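Local coordinates for putative uncharacterized protein (Pyrococcus furiosus, PDB 3V68) that is of unknown function, a DUF2666-family protein that probably binds double-stranded DNA, at residues I137-R151 and I163-K177. Sequence-based numbering, arbitrary orientation.
Sequences INFTARYGSWIVVKR and IARLLASINETAVNK
Helix 163-177 packs against one face of the beta hairpin of strands 137-143 and 146-151, two neighbouring strands of a four-stranded antiparallel sheet, 146-151 lying at its edge; it illustrates how a lysine can tie an edge strand to a helix through hydroxyls and a backbone carbonyl. Lys150, its chain extended beyond CG, lays CB against Ile170 CG1 (3.8 Å) and carries NZ to the helix. There NZ donates to Ser169 OG (2.8 Å), Thr173 OG1 (2.7 Å) and Ser169 O, meeting that carbonyl from above its plane, while Thr173 N bonds it from the opposite face. A methionine here would probably leave both hydroxyls and the Ser169 carbonyl without this donor. Deeper in, Ile170 CD1 fits between Ile137 CG2 (3.8 Å) and Phe139 CB; helix 26-43 adds Val36 against Ile170. With CG2 anti to its backbone N, Thr173 directs that methyl at the edge of the Trp146 ring. At the turn end, the bent chain of Lys177 runs along the face of Trp146 opposite Ala141 CB; its NZ, salt-bridged to Asp180, makes a cation-pi contact, and its CE a CH-pi contact 3.5 Å from the centroid of the five-membered ring, 7° off its normal.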
ATOM      1  N   ILE A 137       8.125  -8.673  12.845  1.00 16.03           N
ATOM      2  CA  ILE A 137       8.009  -8.458  11.409  1.00 15.59           C
ATOM      3  C   ILE A 137       9.436  -8.442  10.874  1.00 14.92           C
ATOM      4  O   ILE A 137      10.311  -7.812  11.466  1.00 14.58           O
ATOM      5  CB  ILE A 137       7.338  -7.098  11.076  1.00 15.73           C
ATOM      6  CG1 ILE A 137       6.027  -6.900  11.864  1.00 16.90           C
ATOM      7  CG2 ILE A 137       7.146  -6.940   9.557  1.00 16.32           C
ATOM      8  CD1 ILE A 137       4.903  -7.863  11.518  1.00 18.39           C
ATOM      9  N   ASN A 138       9.675  -9.134   9.764  1.00 14.40           N
ATOM     10  CA  ASN A 138      11.014  -9.192   9.179  1.00 14.26           C
ATOM     11  C   ASN A 138      11.013  -9.148   7.650  1.00 13.59           C
ATOM     12  O   ASN A 138      10.594 -10.106   6.996  1.00 13.69           O
ATOM     13  CB  ASN A 138      11.761 -10.436   9.692  1.00 14.80           C
ATOM     14  CG  ASN A 138      12.999 -10.762   8.874  1.00 15.95           C
ATOM     15  OD1 ASN A 138      13.763  -9.875   8.490  1.00 17.29           O
ATOM     16  ND2 ASN A 138      13.196 -12.049   8.596  1.00 18.67           N
ATOM     17  N   PHE A 139      11.471  -8.027   7.094  1.00 12.92           N
ATOM     18  CA  PHE A 139      11.784  -7.928   5.670  1.00 12.48           C
ATOM     19  C   PHE A 139      13.279  -7.703   5.527  1.00 12.78           C
ATOM     20  O   PHE A 139      13.801  -6.671   5.950  1.00 12.33           O
ATOM     21  CB  PHE A 139      11.015  -6.785   4.992  1.00 12.35           C
ATOM     22  CG  PHE A 139      11.289  -6.656   3.510  1.00 11.79           C
ATOM     23  CD1 PHE A 139      10.508  -7.342   2.591  1.00 12.19           C
ATOM     24  CD2 PHE A 139      12.333  -5.858   3.036  1.00 12.81           C
ATOM     25  CE1 PHE A 139      10.745  -7.236   1.225  1.00 12.92           C
ATOM     26  CE2 PHE A 139      12.589  -5.747   1.669  1.00 13.01           C
ATOM     27  CZ  PHE A 139      11.790  -6.443   0.758  1.00 12.71           C
ATOM     28  N   THR A 140      13.962  -8.665   4.919  1.00 13.24           N
ATOM     29  CA  THR A 140      15.403  -8.574   4.733  1.00 14.04           C
ATOM     30  C   THR A 140      15.733  -8.832   3.276  1.00 14.35           C
ATOM     31  O   THR A 140      15.334  -9.855   2.711  1.00 14.43           O
ATOM     32  CB  THR A 140      16.157  -9.566   5.655  1.00 14.23           C
ATOM     33  OG1 THR A 140      15.906  -9.229   7.021  1.00 16.01           O
ATOM     34  CG2 THR A 140      17.658  -9.515   5.407  1.00 15.17           C
ATOM     35  N   ALA A 141      16.441  -7.884   2.669  1.00 14.77           N
ATOM     36  CA  ALA A 141      16.827  -7.980   1.272  1.00 15.56           C
ATOM     37  C   ALA A 141      18.276  -7.584   1.077  1.00 16.44           C
ATOM     38  O   ALA A 141      18.698  -6.511   1.513  1.00 16.21           O
ATOM     39  CB  ALA A 141      15.922  -7.101   0.411  1.00 15.50           C
ATOM     40  N   ARG A 142      19.039  -8.465   0.439  1.00 17.68           N
ATOM     41  CA  ARG A 142      20.336  -8.096  -0.106  1.00 19.51           C
ATOM     42  C   ARG A 142      20.513  -8.752  -1.469  1.00 19.96           C
ATOM     43  O   ARG A 142      20.521  -9.981  -1.587  1.00 20.12           O
ATOM     44  CB  ARG A 142      21.482  -8.469   0.836  1.00 19.62           C
ATOM     45  CG  ARG A 142      22.796  -7.737   0.512  1.00 22.04           C
ATOM     46  CD  ARG A 142      23.619  -8.454  -0.561  1.00 25.03           C
ATOM     47  NE  ARG A 142      24.684  -7.607  -1.098  1.00 27.64           N
ATOM     48  CZ  ARG A 142      25.754  -8.055  -1.750  1.00 29.14           C
ATOM     49  NH1 ARG A 142      25.928  -9.356  -1.953  1.00 30.55           N
ATOM     50  NH2 ARG A 142      26.661  -7.196  -2.197  1.00 29.68           N
ATOM     51  N   TYR A 143      20.642  -7.916  -2.495  1.00 20.89           N
ATOM     52  CA  TYR A 143      20.829  -8.387  -3.859  1.00 21.82           C
ATOM     53  C   TYR A 143      21.585  -7.330  -4.649  1.00 22.10           C
ATOM     54  O   TYR A 143      21.094  -6.216  -4.841  1.00 22.15           O
ATOM     55  CB  TYR A 143      19.480  -8.699  -4.517  1.00 22.00           C
ATOM     56  CG  TYR A 143      19.609  -9.430  -5.833  1.00 23.39           C
ATOM     57  CD1 TYR A 143      20.063 -10.746  -5.877  1.00 24.85           C
ATOM     58  CD2 TYR A 143      19.280  -8.807  -7.037  1.00 24.41           C
ATOM     59  CE1 TYR A 143      20.192 -11.424  -7.083  1.00 25.80           C
ATOM     60  CE2 TYR A 143      19.403  -9.480  -8.250  1.00 25.97           C
ATOM     61  CZ  TYR A 143      19.861 -10.786  -8.263  1.00 26.03           C
ATOM     62  OH  TYR A 143      19.989 -11.469  -9.449  1.00 27.71           O
ATOM     63  N   GLY A 144      22.783  -7.690  -5.101  1.00 22.65           N
ATOM     64  CA  GLY A 144      23.682  -6.729  -5.723  1.00 22.72           C
ATOM     65  C   GLY A 144      24.021  -5.632  -4.735  1.00 22.73           C
ATOM     66  O   GLY A 144      24.370  -5.907  -3.586  1.00 23.17           O
ATOM     67  N   SER A 145      23.883  -4.385  -5.172  1.00 22.64           N
ATOM     68  CA  SER A 145      24.140  -3.235  -4.309  1.00 22.40           C
ATOM     69  C   SER A 145      22.908  -2.829  -3.493  1.00 21.63           C
ATOM     70  O   SER A 145      22.978  -1.915  -2.674  1.00 22.30           O
ATOM     71  CB  SER A 145      24.649  -2.050  -5.135  1.00 22.72           C
ATOM     72  OG  SER A 145      23.703  -1.664  -6.116  1.00 24.17           O
ATOM     73  N   TRP A 146      21.790  -3.520  -3.715  1.00 20.28           N
ATOM     74  CA  TRP A 146      20.530  -3.219  -3.037  1.00 18.86           C
ATOM     75  C   TRP A 146      20.403  -3.965  -1.710  1.00 18.31           C
ATOM     76  O   TRP A 146      20.367  -5.199  -1.676  1.00 18.06           O
ATOM     77  CB  TRP A 146      19.341  -3.548  -3.957  1.00 18.99           C
ATOM     78  CG  TRP A 146      17.983  -3.373  -3.323  1.00 17.75           C
ATOM     79  CD1 TRP A 146      17.472  -2.229  -2.781  1.00 18.52           C
ATOM     80  CD2 TRP A 146      16.959  -4.370  -3.194  1.00 17.25           C
ATOM     81  NE1 TRP A 146      16.198  -2.455  -2.312  1.00 17.70           N
ATOM     82  CE2 TRP A 146      15.861  -3.761  -2.549  1.00 16.98           C
ATOM     83  CE3 TRP A 146      16.868  -5.723  -3.553  1.00 17.01           C
ATOM     84  CZ2 TRP A 146      14.680  -4.456  -2.260  1.00 16.46           C
ATOM     85  CZ3 TRP A 146      15.695  -6.416  -3.263  1.00 17.46           C
ATOM     86  CH2 TRP A 146      14.615  -5.777  -2.625  1.00 17.30           C
ATOM     87  N   ILE A 147      20.334  -3.204  -0.620  1.00 17.50           N
ATOM     88  CA  ILE A 147      20.132  -3.771   0.709  1.00 17.36           C
ATOM     89  C   ILE A 147      19.056  -3.013   1.486  1.00 17.06           C
ATOM     90  O   ILE A 147      19.106  -1.784   1.600  1.00 17.25           O
ATOM     91  CB  ILE A 147      21.453  -3.843   1.533  1.00 17.34           C
ATOM     92  CG1 ILE A 147      21.186  -4.443   2.918  1.00 17.73           C
ATOM     93  CG2 ILE A 147      22.123  -2.473   1.636  1.00 18.54           C
ATOM     94  CD1 ILE A 147      22.403  -5.070   3.564  1.00 18.59           C
ATOM     95  N   VAL A 148      18.079  -3.760   1.996  1.00 16.89           N
ATOM     96  CA  VAL A 148      17.021  -3.215   2.844  1.00 16.86           C
ATOM     97  C   VAL A 148      16.794  -4.161   4.017  1.00 16.59           C
ATOM     98  O   VAL A 148      16.603  -5.367   3.838  1.00 16.95           O
ATOM     99  CB  VAL A 148      15.678  -3.022   2.069  1.00 16.89           C
ATOM    100  CG1 VAL A 148      14.533  -2.694   3.037  1.00 17.43           C
ATOM    101  CG2 VAL A 148      15.802  -1.925   1.029  1.00 17.58           C
ATOM    102  N   VAL A 149      16.833  -3.613   5.223  1.00 15.98           N
ATOM    103  CA  VAL A 149      16.497  -4.383   6.409  1.00 15.74           C
ATOM    104  C   VAL A 149      15.445  -3.602   7.175  1.00 15.71           C
ATOM    105  O   VAL A 149      15.723  -2.528   7.715  1.00 15.80           O
ATOM    106  CB  VAL A 149      17.737  -4.668   7.280  1.00 15.62           C
ATOM    107  CG1 VAL A 149      17.338  -5.325   8.588  1.00 16.40           C
ATOM    108  CG2 VAL A 149      18.735  -5.539   6.522  1.00 15.48           C
ATOM    109  N   LYS A 150      14.228  -4.137   7.193  1.00 15.45           N
ATOM    110  CA  LYS A 150      13.115  -3.503   7.888  1.00 15.55           C
ATOM    111  C   LYS A 150      12.468  -4.543   8.783  1.00 16.13           C
ATOM    112  O   LYS A 150      11.662  -5.369   8.334  1.00 15.61           O
ATOM    113  CB  LYS A 150      12.125  -2.886   6.890  1.00 15.58           C
ATOM    114  CG  LYS A 150      12.672  -1.633   6.204  1.00 14.83           C
ATOM    115  CD  LYS A 150      11.734  -1.053   5.154  1.00 15.09           C
ATOM    116  CE  LYS A 150      12.331   0.230   4.570  1.00 14.88           C
ATOM    117  NZ  LYS A 150      11.423   0.926   3.612  1.00 15.93           N
ATOM    118  N   ARG A 151      12.861  -4.527  10.052  1.00 16.68           N
ATOM    119  CA  ARG A 151      12.395  -5.535  10.989  1.00 17.96           C
ATOM    120  C   ARG A 151      12.307  -5.025  12.422  1.00 18.39           C
ATOM    121  O   ARG A 151      12.944  -4.030  12.783  1.00 18.05           O
ATOM    122  CB  ARG A 151      13.271  -6.796  10.912  1.00 18.47           C
ATOM    123  CG  ARG A 151      14.722  -6.583  11.279  1.00 19.89           C
ATOM    124  CD  ARG A 151      15.588  -7.754  10.841  1.00 21.98           C
ATOM    125  NE  ARG A 151      16.999  -7.503  11.127  1.00 24.50           N
ATOM    126  CZ  ARG A 151      18.019  -8.092  10.508  1.00 25.40           C
ATOM    127  NH1 ARG A 151      17.804  -8.974   9.536  1.00 26.43           N
ATOM    128  NH2 ARG A 151      19.264  -7.784  10.851  1.00 26.50           N
ATOM    129  N   ILE A 163       3.873  -0.882  14.307  1.00 15.43           N
ATOM    130  CA  ILE A 163       3.818  -2.036  13.417  1.00 14.51           C
ATOM    131  C   ILE A 163       3.210  -1.603  12.084  1.00 14.06           C
ATOM    132  O   ILE A 163       3.730  -1.941  11.019  1.00 13.98           O
ATOM    133  CB  ILE A 163       3.040  -3.215  14.045  1.00 14.67           C
ATOM    134  CG1 ILE A 163       3.675  -3.612  15.385  1.00 15.13           C
ATOM    135  CG2 ILE A 163       3.008  -4.405  13.091  1.00 15.13           C
ATOM    136  CD1 ILE A 163       2.829  -4.548  16.218  1.00 16.15           C
ATOM    137  N   ALA A 164       2.132  -0.820  12.152  1.00 13.71           N
ATOM    138  CA  ALA A 164       1.528  -0.240  10.952  1.00 13.51           C
ATOM    139  C   ALA A 164       2.551   0.544  10.133  1.00 13.65           C
ATOM    140  O   ALA A 164       2.587   0.423   8.908  1.00 13.62           O
ATOM    141  CB  ALA A 164       0.355   0.653  11.317  1.00 13.67           C
ATOM    142  N   ARG A 165       3.367   1.347  10.815  1.00 13.55           N
ATOM    143  CA  ARG A 165       4.390   2.159  10.152  1.00 13.56           C
ATOM    144  C   ARG A 165       5.404   1.289   9.415  1.00 13.07           C
ATOM    145  O   ARG A 165       5.737   1.564   8.258  1.00 12.93           O
ATOM    146  CB  ARG A 165       5.118   3.064  11.152  1.00 13.82           C
ATOM    147  CG  ARG A 165       6.011   4.104  10.489  1.00 16.23           C
ATOM    148  CD  ARG A 165       7.072   4.660  11.432  1.00 19.91           C
ATOM    149  NE  ARG A 165       7.780   3.616  12.169  1.00 22.28           N
ATOM    150  CZ  ARG A 165       8.759   2.855  11.679  1.00 24.26           C
ATOM    151  NH1 ARG A 165       9.177   2.992  10.424  1.00 24.27           N
ATOM    152  NH2 ARG A 165       9.320   1.938  12.455  1.00 25.19           N
ATOM    153  N   LEU A 166       5.895   0.254  10.095  1.00 12.77           N
ATOM    154  CA  LEU A 166       6.883  -0.653   9.517  1.00 12.56           C
ATOM    155  C   LEU A 166       6.305  -1.386   8.313  1.00 11.90           C
ATOM    156  O   LEU A 166       6.967  -1.510   7.280  1.00 12.07           O
ATOM    157  CB  LEU A 166       7.403  -1.656  10.552  1.00 12.93           C
ATOM    158  CG  LEU A 166       8.608  -2.484  10.083  1.00 14.32           C
ATOM    159  CD1 LEU A 166       9.834  -1.603   9.852  1.00 16.09           C
ATOM    160  CD2 LEU A 166       8.916  -3.596  11.074  1.00 15.28           C
ATOM    161  N   LEU A 167       5.072  -1.864   8.450  1.00 11.73           N
ATOM    162  CA  LEU A 167       4.392  -2.530   7.342  1.00 11.19           C
ATOM    163  C   LEU A 167       4.223  -1.594   6.142  1.00 10.95           C
ATOM    164  O   LEU A 167       4.449  -1.996   5.001  1.00 10.42           O
ATOM    165  CB  LEU A 167       3.038  -3.085   7.788  1.00 11.42           C
ATOM    166  CG  LEU A 167       3.058  -4.254   8.777  1.00 11.05           C
ATOM    167  CD1 LEU A 167       1.651  -4.509   9.278  1.00 12.28           C
ATOM    168  CD2 LEU A 167       3.638  -5.512   8.139  1.00 12.62           C
ATOM    169  N   ALA A 168       3.851  -0.343   6.406  1.00 10.75           N
ATOM    170  CA  ALA A 168       3.727   0.664   5.351  1.00 10.64           C
ATOM    171  C   ALA A 168       5.070   0.947   4.674  1.00 10.64           C
ATOM    172  O   ALA A 168       5.131   1.102   3.448  1.00 10.46           O
ATOM    173  CB  ALA A 168       3.113   1.954   5.907  1.00 10.72           C
ATOM    174  N   SER A 169       6.131   1.008   5.478  1.00 10.77           N
ATOM    175  CA  SER A 169       7.490   1.216   4.977  1.00 10.78           C
ATOM    176  C   SER A 169       7.948   0.056   4.095  1.00 10.15           C
ATOM    177  O   SER A 169       8.567   0.271   3.054  1.00 10.68           O
ATOM    178  CB  SER A 169       8.467   1.413   6.139  1.00 11.21           C
ATOM    179  OG  SER A 169       9.734   1.836   5.661  1.00 12.32           O
ATOM    180  N   ILE A 170       7.631  -1.169   4.510  1.00  9.96           N
ATOM    181  CA  ILE A 170       7.949  -2.355   3.715  1.00  9.48           C
ATOM    182  C   ILE A 170       7.188  -2.320   2.391  1.00  9.30           C
ATOM    183  O   ILE A 170       7.753  -2.611   1.334  1.00  9.67           O
ATOM    184  CB  ILE A 170       7.657  -3.655   4.493  1.00  9.39           C
ATOM    185  CG1 ILE A 170       8.684  -3.823   5.616  1.00  9.39           C
ATOM    186  CG2 ILE A 170       7.678  -4.876   3.558  1.00  9.53           C
ATOM    187  CD1 ILE A 170       8.295  -4.828   6.679  1.00 10.08           C
ATOM    188  N   ASN A 171       5.917  -1.926   2.443  1.00  9.72           N
ATOM    189  CA  ASN A 171       5.128  -1.794   1.230  1.00  9.48           C
ATOM    190  C   ASN A 171       5.764  -0.793   0.268  1.00  9.76           C
ATOM    191  O   ASN A 171       5.833  -1.039  -0.934  1.00 10.04           O
ATOM    192  CB  ASN A 171       3.696  -1.370   1.563  1.00  9.40           C
ATOM    193  CG  ASN A 171       2.814  -1.291   0.336  1.00 10.21           C
ATOM    194  OD1 ASN A 171       2.243  -0.234   0.027  1.00 12.34           O
ATOM    195  ND2 ASN A 171       2.692  -2.401  -0.371  1.00  8.02           N
ATOM    196  N   GLU A 172       6.238   0.325   0.810  1.00  9.87           N
ATOM    197  CA  GLU A 172       6.890   1.349  -0.002  1.00 10.07           C
ATOM    198  C   GLU A 172       8.135   0.816  -0.695  1.00 10.24           C
ATOM    199  O   GLU A 172       8.359   1.102  -1.863  1.00 10.70           O
ATOM    200  CB  GLU A 172       7.201   2.587   0.838  1.00  9.95           C
ATOM    201  CG  GLU A 172       5.954   3.407   1.117  1.00 11.19           C
ATOM    202  CD  GLU A 172       6.109   4.361   2.279  1.00 12.92           C
ATOM    203  OE1 GLU A 172       7.085   4.224   3.052  1.00 13.39           O
ATOM    204  OE2 GLU A 172       5.234   5.246   2.414  1.00 14.17           O
ATOM    205  N   THR A 173       8.919   0.009   0.016  1.00 10.57           N
ATOM    206  CA  THR A 173      10.091  -0.624  -0.586  1.00 10.73           C
ATOM    207  C   THR A 173       9.681  -1.516  -1.752  1.00 10.39           C
ATOM    208  O   THR A 173      10.278  -1.459  -2.835  1.00 10.24           O
ATOM    209  CB  THR A 173      10.877  -1.441   0.451  1.00 10.87           C
ATOM    210  OG1 THR A 173      11.524  -0.541   1.358  1.00 12.47           O
ATOM    211  CG2 THR A 173      11.932  -2.345  -0.214  1.00 11.60           C
ATOM    212  N   ALA A 174       8.656  -2.331  -1.524  1.00 10.22           N
ATOM    213  CA  ALA A 174       8.174  -3.241  -2.554  1.00 10.28           C
ATOM    214  C   ALA A 174       7.710  -2.484  -3.791  1.00 10.77           C
ATOM    215  O   ALA A 174       8.111  -2.812  -4.901  1.00 11.20           O
ATOM    216  CB  ALA A 174       7.060  -4.136  -2.016  1.00 10.29           C
ATOM    217  N   VAL A 175       6.881  -1.465  -3.588  1.00 10.85           N
ATOM    218  CA  VAL A 175       6.367  -0.644  -4.687  1.00 12.01           C
ATOM    219  C   VAL A 175       7.504   0.066  -5.431  1.00 12.38           C
ATOM    220  O   VAL A 175       7.517   0.107  -6.664  1.00 13.07           O
ATOM    221  CB  VAL A 175       5.294   0.366  -4.189  1.00 12.03           C
ATOM    222  CG1 VAL A 175       4.851   1.300  -5.313  1.00 13.12           C
ATOM    223  CG2 VAL A 175       4.089  -0.375  -3.643  1.00 13.20           C
ATOM    224  N   ASN A 176       8.471   0.594  -4.687  1.00 12.17           N
ATOM    225  CA  ASN A 176       9.623   1.262  -5.295  1.00 12.73           C
ATOM    226  C   ASN A 176      10.458   0.307  -6.150  1.00 12.40           C
ATOM    227  O   ASN A 176      10.900   0.664  -7.244  1.00 12.99           O
ATOM    228  CB  ASN A 176      10.495   1.916  -4.216  1.00 13.09           C
ATOM    229  CG  ASN A 176      11.752   2.559  -4.785  1.00 15.51           C
ATOM    230  OD1 ASN A 176      11.688   3.351  -5.722  1.00 20.38           O
ATOM    231  ND2 ASN A 176      12.896   2.223  -4.212  1.00 19.04           N
ATOM    232  N   LYS A 177      10.662  -0.909  -5.655  1.00 11.95           N
ATOM    233  CA  LYS A 177      11.613  -1.823  -6.280  1.00 11.58           C
ATOM    234  C   LYS A 177      11.032  -2.716  -7.372  1.00 11.49           C
ATOM    235  O   LYS A 177      11.769  -3.177  -8.239  1.00 11.15           O
ATOM    236  CB  LYS A 177      12.349  -2.657  -5.225  1.00 12.00           C
ATOM    237  CG  LYS A 177      13.269  -1.839  -4.314  1.00 12.23           C
ATOM    238  CD  LYS A 177      14.354  -1.071  -5.089  1.00 13.41           C
ATOM    239  CE  LYS A 177      15.346  -2.006  -5.780  1.00 14.59           C
ATOM    240  NZ  LYS A 177      16.344  -1.234  -6.570  1.00 17.56           N
TER